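Local coordinates for Sys-1 protein (Caenorhabditis elegans, PDB 3C2G), which serves as a beta-catenin of Wnt asymmetry signalling, binding the TCF factor POP-1 directly and activating or repressing its target genes, at residues Val341-Thr346 with Val394-Cys399; Phe348-Val353 with Leu402-Asn407. One frame throughout, in Å; residues are numbered along the deposited sequence.

Contact 1 (Val341-Thr346 with Val394-Cys399); sequences VIYSGT and VCEIIC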
ATOM      1  N   VAL A 341       2.819   2.560  11.763  1.00 31.23           N
ATOM      2  CA  VAL A 341       2.382   1.280  12.270  1.00 29.98           C
ATOM      3  C   VAL A 341       0.917   1.375  12.723  1.00 30.02           C
ATOM      4  O   VAL A 341       0.126   0.487  12.426  1.00 29.96           O
ATOM      5  CB  VAL A 341       3.329   0.767  13.393  1.00 29.92           C
ATOM      6  CG1 VAL A 341       2.800  -0.486  14.016  1.00 27.83           C
ATOM      7  CG2 VAL A 341       4.708   0.483  12.822  1.00 30.41           C
ATOM      8  N   ILE A 342       0.554   2.469  13.402  1.00 29.46           N
ATOM      9  CA  ILE A 342      -0.820   2.682  13.842  1.00 29.22           C
ATOM     10  C   ILE A 342      -1.728   2.751  12.626  1.00 29.07           C
ATOM     11  O   ILE A 342      -2.825   2.181  12.617  1.00 29.62           O
ATOM     12  CB  ILE A 342      -0.998   3.986  14.669  1.00 29.64           C
ATOM     13  CG1 ILE A 342      -0.060   4.036  15.889  1.00 30.04           C
ATOM     14  CG2 ILE A 342      -2.438   4.161  15.095  1.00 28.37           C
ATOM     15  CD1 ILE A 342      -0.031   2.792  16.719  1.00 29.37           C
ATOM     16  N   TYR A 343      -1.256   3.442  11.600  1.00 27.64           N
ATOM     17  CA  TYR A 343      -2.014   3.598  10.379  1.00 27.36           C
ATOM     18  C   TYR A 343      -2.285   2.256   9.738  1.00 27.53           C
ATOM     19  O   TYR A 343      -3.430   1.967   9.401  1.00 28.40           O
ATOM     20  CB  TYR A 343      -1.282   4.500   9.403  1.00 27.05           C
ATOM     21  CG  TYR A 343      -1.876   4.489   8.022  1.00 28.60           C
ATOM     22  CD1 TYR A 343      -3.129   5.093   7.776  1.00 27.26           C
ATOM     23  CD2 TYR A 343      -1.190   3.897   6.946  1.00 26.42           C
ATOM     24  CE1 TYR A 343      -3.683   5.096   6.501  1.00 28.11           C
ATOM     25  CE2 TYR A 343      -1.736   3.899   5.656  1.00 26.17           C
ATOM     26  CZ  TYR A 343      -2.983   4.493   5.437  1.00 28.70           C
ATOM     27  OH  TYR A 343      -3.539   4.503   4.165  1.00 28.35           O
ATOM     28  N   SER A 344      -1.246   1.432   9.601  1.00 27.34           N
ATOM     29  CA  SER A 344      -1.372   0.119   8.972  1.00 27.35           C
ATOM     30  C   SER A 344      -2.253  -0.822   9.781  1.00 27.05           C
ATOM     31  O   SER A 344      -3.118  -1.492   9.223  1.00 26.75           O
ATOM     32  CB  SER A 344       0.001  -0.524   8.775  1.00 27.58           C
ATOM     33  OG  SER A 344       0.880   0.326   8.062  1.00 29.00           O
ATOM     34  N   GLY A 345      -2.024  -0.865  11.093  1.00 27.02           N
ATOM     35  CA  GLY A 345      -2.752  -1.753  11.986  1.00 26.44           C
ATOM     36  C   GLY A 345      -4.238  -1.446  12.044  1.00 27.08           C
ATOM     37  O   GLY A 345      -5.066  -2.353  11.937  1.00 27.85           O
ATOM     38  N   THR A 346      -4.584  -0.171  12.224  1.00 25.97           N
ATOM     39  CA  THR A 346      -5.984   0.216  12.293  1.00 24.94           C
ATOM     40  C   THR A 346      -6.673   0.037  10.937  1.00 25.00           C
ATOM     41  O   THR A 346      -7.873  -0.250  10.886  1.00 25.31           O
ATOM     42  CB  THR A 346      -6.198   1.681  12.809  1.00 24.78           C
ATOM     43  OG1 THR A 346      -5.547   2.619  11.940  1.00 23.60           O
ATOM     44  CG2 THR A 346      -5.689   1.850  14.234  1.00 24.77           C
ATOM     45  N   VAL A 394      -2.718  11.381  10.694  1.00 38.46           N
ATOM     46  CA  VAL A 394      -3.586  11.370  11.856  1.00 38.58           C
ATOM     47  C   VAL A 394      -5.037  11.296  11.384  1.00 38.97           C
ATOM     48  O   VAL A 394      -5.870  10.608  11.967  1.00 39.44           O
ATOM     49  CB  VAL A 394      -3.358  12.630  12.715  1.00 38.44           C
ATOM     50  CG1 VAL A 394      -4.418  12.747  13.817  1.00 37.46           C
ATOM     51  CG2 VAL A 394      -1.959  12.604  13.320  1.00 37.09           C
ATOM     52  N   CYS A 395      -5.296  11.992  10.294  1.00 38.63           N
ATOM     53  CA  CYS A 395      -6.594  12.089   9.708  1.00 37.71           C
ATOM     54  C   CYS A 395      -7.061  10.726   9.186  1.00 36.26           C
ATOM     55  O   CYS A 395      -8.169  10.297   9.483  1.00 36.69           O
ATOM     56  CB  CYS A 395      -6.520  13.127   8.595  1.00 38.47           C
ATOM     57  SG  CYS A 395      -8.036  13.458   7.751  1.00 42.07           S
ATOM     58  N   GLU A 396      -6.205  10.051   8.429  1.00 34.54           N
ATOM     59  CA  GLU A 396      -6.449   8.686   7.969  1.00 32.49           C
ATOM     60  C   GLU A 396      -6.519   7.668   9.121  1.00 30.71           C
ATOM     61  O   GLU A 396      -7.236   6.669   9.035  1.00 30.27           O
ATOM     62  CB  GLU A 396      -5.356   8.286   6.975  1.00 33.39           C
ATOM     63  CG  GLU A 396      -5.445   8.974   5.591  1.00 34.60           C
ATOM     64  CD  GLU A 396      -4.142   8.876   4.790  0.50 33.74           C
ATOM     65  OE1 GLU A 396      -3.048   8.888   5.401  0.50 34.65           O
ATOM     66  OE2 GLU A 396      -4.211   8.805   3.543  0.50 34.78           O
ATOM     67  N   ILE A 397      -5.780   7.917  10.195  1.00 28.99           N
ATOM     68  CA  ILE A 397      -5.828   7.049  11.372  1.00 28.08           C
ATOM     69  C   ILE A 397      -7.199   7.096  12.079  1.00 28.42           C
ATOM     70  O   ILE A 397      -7.823   6.055  12.317  1.00 28.21           O
ATOM     71  CB  ILE A 397      -4.679   7.354  12.366  1.00 28.13           C
ATOM     72  CG1 ILE A 397      -3.336   6.912  11.761  1.00 27.06           C
ATOM     73  CG2 ILE A 397      -4.934   6.653  13.700  1.00 27.77           C
ATOM     74  CD1 ILE A 397      -2.128   7.232  12.593  1.00 26.52           C
ATOM     75  N   ILE A 398      -7.658   8.303  12.406  1.00 27.69           N
ATOM     76  CA  ILE A 398      -8.964   8.488  13.024  1.00 27.37           C
ATOM     77  C   ILE A 398     -10.046   7.926  12.114  1.00 27.52           C
ATOM     78  O   ILE A 398     -10.994   7.290  12.571  1.00 26.55           O
ATOM     79  CB  ILE A 398      -9.242   9.968  13.319  1.00 26.88           C
ATOM     80  CG1 ILE A 398      -8.217  10.497  14.319  1.00 25.65           C
ATOM     81  CG2 ILE A 398     -10.670  10.160  13.875  1.00 27.23           C
ATOM     82  CD1 ILE A 398      -8.194  12.009  14.390  1.00 25.10           C
ATOM     83  N   CYS A 399      -9.881   8.147  10.816  1.00 28.18           N
ATOM     84  CA  CYS A 399     -10.823   7.631   9.849  1.00 27.62           C
ATOM     85  C   CYS A 399     -10.891   6.104   9.878  1.00 27.97           C
ATOM     86  O   CYS A 399     -11.981   5.544   9.846  1.00 28.23           O
ATOM     87  CB  CYS A 399     -10.488   8.132   8.462  1.00 26.90           C
ATOM     88  SG  CYS A 399     -11.817   7.797   7.314  1.00 30.71           S
TER

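Contact 2 (Phe348-Val353 with Leu402-Asn407); sequences FLSNVV and LRTLNN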
ATOM      1  N   PHE A 348      -5.844  -2.303   8.711  1.00 24.18           N
ATOM      2  CA  PHE A 348      -6.058  -3.738   8.712  1.00 25.03           C
ATOM      3  C   PHE A 348      -7.271  -4.182   9.559  1.00 26.13           C
ATOM      4  O   PHE A 348      -8.045  -5.047   9.148  1.00 25.79           O
ATOM      5  CB  PHE A 348      -4.790  -4.447   9.204  1.00 25.02           C
ATOM      6  CG  PHE A 348      -4.958  -5.919   9.380  1.00 25.75           C
ATOM      7  CD1 PHE A 348      -4.780  -6.782   8.314  1.00 27.85           C
ATOM      8  CD2 PHE A 348      -5.330  -6.445  10.607  1.00 27.15           C
ATOM      9  CE1 PHE A 348      -4.945  -8.164   8.478  1.00 28.23           C
ATOM     10  CE2 PHE A 348      -5.516  -7.810  10.776  1.00 26.15           C
ATOM     11  CZ  PHE A 348      -5.316  -8.671   9.716  1.00 26.04           C
ATOM     12  N   LEU A 349      -7.397  -3.609  10.750  1.00 26.86           N
ATOM     13  CA  LEU A 349      -8.473  -3.930  11.665  1.00 28.95           C
ATOM     14  C   LEU A 349      -9.829  -3.630  11.025  1.00 28.81           C
ATOM     15  O   LEU A 349     -10.736  -4.464  11.053  1.00 29.27           O
ATOM     16  CB  LEU A 349      -8.291  -3.120  12.953  1.00 29.56           C
ATOM     17  CG  LEU A 349      -9.212  -3.418  14.131  1.00 32.02           C
ATOM     18  CD1 LEU A 349      -9.163  -4.909  14.544  1.00 32.72           C
ATOM     19  CD2 LEU A 349      -8.881  -2.486  15.307  1.00 30.72           C
ATOM     20  N   SER A 350      -9.941  -2.464  10.396  1.00 28.85           N
ATOM     21  CA  SER A 350     -11.196  -2.040   9.766  1.00 29.04           C
ATOM     22  C   SER A 350     -11.670  -2.995   8.686  1.00 28.47           C
ATOM     23  O   SER A 350     -12.860  -3.276   8.616  1.00 28.71           O
ATOM     24  CB  SER A 350     -11.090  -0.628   9.207  1.00 28.55           C
ATOM     25  OG  SER A 350     -10.119  -0.582   8.182  1.00 31.62           O
ATOM     26  N   ASN A 351     -10.747  -3.504   7.865  1.00 28.04           N
ATOM     27  CA  ASN A 351     -11.101  -4.477   6.829  1.00 26.92           C
ATOM     28  C   ASN A 351     -11.332  -5.884   7.365  1.00 26.96           C
ATOM     29  O   ASN A 351     -12.225  -6.587   6.893  1.00 27.06           O
ATOM     30  CB  ASN A 351     -10.046  -4.543   5.726  1.00 26.68           C
ATOM     31  CG  ASN A 351     -10.037  -3.314   4.843  1.00 26.38           C
ATOM     32  OD1 ASN A 351     -11.049  -2.641   4.675  1.00 26.50           O
ATOM     33  ND2 ASN A 351      -8.875  -3.015   4.266  1.00 27.27           N
ATOM     34  N   VAL A 352     -10.528  -6.308   8.337  1.00 27.21           N
ATOM     35  CA  VAL A 352     -10.601  -7.699   8.782  1.00 27.16           C
ATOM     36  C   VAL A 352     -11.932  -7.989   9.493  1.00 28.48           C
ATOM     37  O   VAL A 352     -12.449  -9.097   9.379  1.00 29.09           O
ATOM     38  CB  VAL A 352      -9.384  -8.134   9.643  1.00 26.54           C
ATOM     39  CG1 VAL A 352      -9.532  -7.704  11.105  1.00 25.41           C
ATOM     40  CG2 VAL A 352      -9.175  -9.631   9.571  1.00 26.24           C
ATOM     41  N   VAL A 353     -12.476  -7.002  10.214  1.00 28.05           N
ATOM     42  CA  VAL A 353     -13.721  -7.215  10.936  1.00 28.34           C
ATOM     43  C   VAL A 353     -14.907  -7.134   9.994  1.00 29.74           C
ATOM     44  O   VAL A 353     -15.981  -7.624  10.320  1.00 30.68           O
ATOM     45  CB  VAL A 353     -13.938  -6.230  12.132  1.00 28.38           C
ATOM     46  CG1 VAL A 353     -12.784  -6.305  13.126  1.00 27.92           C
ATOM     47  CG2 VAL A 353     -14.170  -4.789  11.657  1.00 26.00           C
ATOM     48  N   LEU A 402     -12.832   4.966  13.266  1.00 25.57           N
ATOM     49  CA  LEU A 402     -14.270   5.162  13.173  1.00 25.38           C
ATOM     50  C   LEU A 402     -14.924   4.220  12.178  1.00 26.11           C
ATOM     51  O   LEU A 402     -16.072   3.795  12.375  1.00 26.34           O
ATOM     52  CB  LEU A 402     -14.596   6.605  12.813  1.00 25.41           C
ATOM     53  CG  LEU A 402     -14.141   7.682  13.791  1.00 27.46           C
ATOM     54  CD1 LEU A 402     -14.365   9.010  13.136  1.00 29.80           C
ATOM     55  CD2 LEU A 402     -14.858   7.627  15.157  1.00 27.30           C
ATOM     56  N   ARG A 403     -14.212   3.886  11.110  1.00 25.94           N
ATOM     57  CA  ARG A 403     -14.724   2.886  10.166  1.00 26.71           C
ATOM     58  C   ARG A 403     -14.794   1.504  10.851  1.00 26.21           C
ATOM     59  O   ARG A 403     -15.719   0.731  10.631  1.00 27.01           O
ATOM     60  CB  ARG A 403     -13.860   2.847   8.902  1.00 26.19           C
ATOM     61  CG  ARG A 403     -14.644   2.615   7.620  1.00 28.60           C
ATOM     62  CD  ARG A 403     -13.773   2.685   6.331  1.00 29.05           C
ATOM     63  NE  ARG A 403     -12.462   2.065   6.510  1.00 27.09           N
ATOM     64  CZ  ARG A 403     -11.319   2.742   6.541  1.00 28.72           C
ATOM     65  NH1 ARG A 403     -11.328   4.068   6.370  1.00 25.24           N
ATOM     66  NH2 ARG A 403     -10.170   2.093   6.749  1.00 25.24           N
ATOM     67  N   THR A 404     -13.832   1.207  11.711  1.00 25.67           N
ATOM     68  CA  THR A 404     -13.887  -0.030  12.466  1.00 26.20           C
ATOM     69  C   THR A 404     -15.062   0.001  13.442  1.00 25.69           C
ATOM     70  O   THR A 404     -15.787  -0.989  13.558  1.00 25.60           O
ATOM     71  CB  THR A 404     -12.588  -0.284  13.233  1.00 26.70           C
ATOM     72  OG1 THR A 404     -11.491  -0.173  12.327  1.00 27.65           O
ATOM     73  CG2 THR A 404     -12.604  -1.667  13.886  1.00 25.34           C
ATOM     74  N   LEU A 405     -15.246   1.134  14.122  1.00 25.16           N
ATOM     75  CA  LEU A 405     -16.371   1.313  15.033  1.00 25.25           C
ATOM     76  C   LEU A 405     -17.686   1.032  14.333  1.00 25.96           C
ATOM     77  O   LEU A 405     -18.516   0.302  14.853  1.00 26.57           O
ATOM     78  CB  LEU A 405     -16.399   2.724  15.646  1.00 25.49           C
ATOM     79  CG  LEU A 405     -17.530   3.043  16.659  1.00 24.77           C
ATOM     80  CD1 LEU A 405     -17.481   2.110  17.849  1.00 22.44           C
ATOM     81  CD2 LEU A 405     -17.499   4.505  17.137  1.00 23.01           C
ATOM     82  N   ASN A 406     -17.844   1.593  13.142  1.00 26.56           N
ATOM     83  CA  ASN A 406     -19.081   1.503  12.384  1.00 27.28           C
ATOM     84  C   ASN A 406     -19.400   0.083  11.947  1.00 28.96           C
ATOM     85  O   ASN A 406     -20.565  -0.314  11.936  1.00 29.94           O
ATOM     86  CB  ASN A 406     -19.045   2.454  11.187  1.00 26.47           C
ATOM     87  CG  ASN A 406     -18.959   3.931  11.602  1.00 26.27           C
ATOM     88  OD1 ASN A 406     -19.090   4.276  12.782  1.00 25.13           O
ATOM     89  ND2 ASN A 406     -18.742   4.806  10.623  1.00 26.02           N
ATOM     90  N   ASN A 407     -18.369  -0.691  11.617  1.00 30.45           N
ATOM     91  CA  ASN A 407     -18.536  -2.120  11.330  1.00 31.20           C
ATOM     92  C   ASN A 407     -19.001  -2.939  12.534  1.00 32.05           C
ATOM     93  O   ASN A 407     -19.650  -3.962  12.359  1.00 31.73           O
ATOM     94  CB  ASN A 407     -17.264  -2.713  10.721  1.00 31.48           C
ATOM     95  CG  ASN A 407     -16.991  -2.188   9.317  1.00 32.07           C
ATOM     96  OD1 ASN A 407     -17.907  -1.718   8.632  1.00 34.05           O
ATOM     97  ND2 ASN A 407     -15.727  -2.244   8.890  1.00 29.75           N
TER
HETATM   98  O   HOH W   1     -12.730  -0.560   6.177  1.00 35.52           O

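Contact 1 (Val341-Thr346 with Val394-Cys399)
A chi1 of 169° sets Tyr343 CG anti to the backbone N, and the ring crosses Glu396 at a slant, while Ile397, its CG1 anti to the carbonyl carbon and its chain extended to CD1, brings its end nearer Val341-Thr346. The Ile397 side chain lies against the backbone and root of Tyr343: CG1 is 3.8 Å from Tyr343 CA and also sits at the edge of the ring, near its plane. Its branch CG2 meets Ile342 CG2 at 3.8 Å, and its CD1 closes on the same methyl at 4.0 Å. An alanine in place of Ile397 removes CG1, CG2 and CD1 and would probably open a gap against Ile342 CG2 and the root and ring edge of Tyr343. Glu396 CB lies 3.6 Å from Tyr343 CE1, and the carboxylate plane is turned 27° from the ring. Arg393 makes a cation-pi contact with this ring and a weak, long ion pair with Glu396. Thr346 OG1 donates back to Ile342 O at 2.8 Å, on the opposite face of that carbonyl from Thr346 N, and is also hydrogen-bonded to Asn400 ND2. In this near-parallel helix packing of the armadillo domain the segment axes approach to 9.1 Å, at 28°; Ile375 of helix 368-377 packs on Ile342, Thr346 and Ile397, Leu309 of helix 298-311 touches Tyr343, and an aromatic side chain of the bound peptide packs on Tyr343.

Contact 2 (Phe348-Val353 with Leu402-Asn407)
Ser350 and Thr404 bring their CA atoms to 4.3 Å where the short helical segments of Phe348-Val353 and Leu402-Asn407, whose axes are inclined by 22°, approach to 8.4 Å between those axes. The small side chains there are consistent with so close an approach: Thr404 OG1 lies 3.2 Å from Ser350 CB while its hydroxyl donates to Asn400 O. Thr404 CG2, anti to the backbone N, meets Leu349 CG at 3.8 Å, the two side chains crossing at about a right angle. The Arg403 chain bends at chi3 (39°), and its NH2 gives Ser350 OG a hydrogen bond of 3.0 Å, the oxygen lying 21° out of the guanidinium plane; Asn400 OD1 also takes a bond from NH2, and Ser350 OG is bonded to Gly347 O. In this armadillo domain the two helices help line the surface that holds the bound peptide, whose backbone is hydrogen-bonded by Asn351 ND2 and Asn407 OD1. A water in the guanidinium plane accepts from Arg403 NE at 2.7 Å and donates to Asn351 OD1, tying the two helices together. Asn407 ND2 makes a weak bond to Ser350 O, and its CB packs 3.8 Å from Val353 CG2.

In the fold
Contacts 1 and 2 are successive levels of one helix pair, helix 339-352 against helix 388-409, with their centres about 11 Å apart. Along the chain the segments alternate: both pieces of the first helix come before both pieces of the second, and helices 357-365 and 368-377 lie between. Because the helices run roughly parallel, each steps from contact 1 to contact 2 in the same direction, and the levels meet where Thr346 O packs by Thr404 OG1. Helix 368-377 touches side chains of both. The bound peptide reaches contact 1 at one residue and contact 2 at several, so the pair forms part of the peptide-binding surface of the armadillo domain.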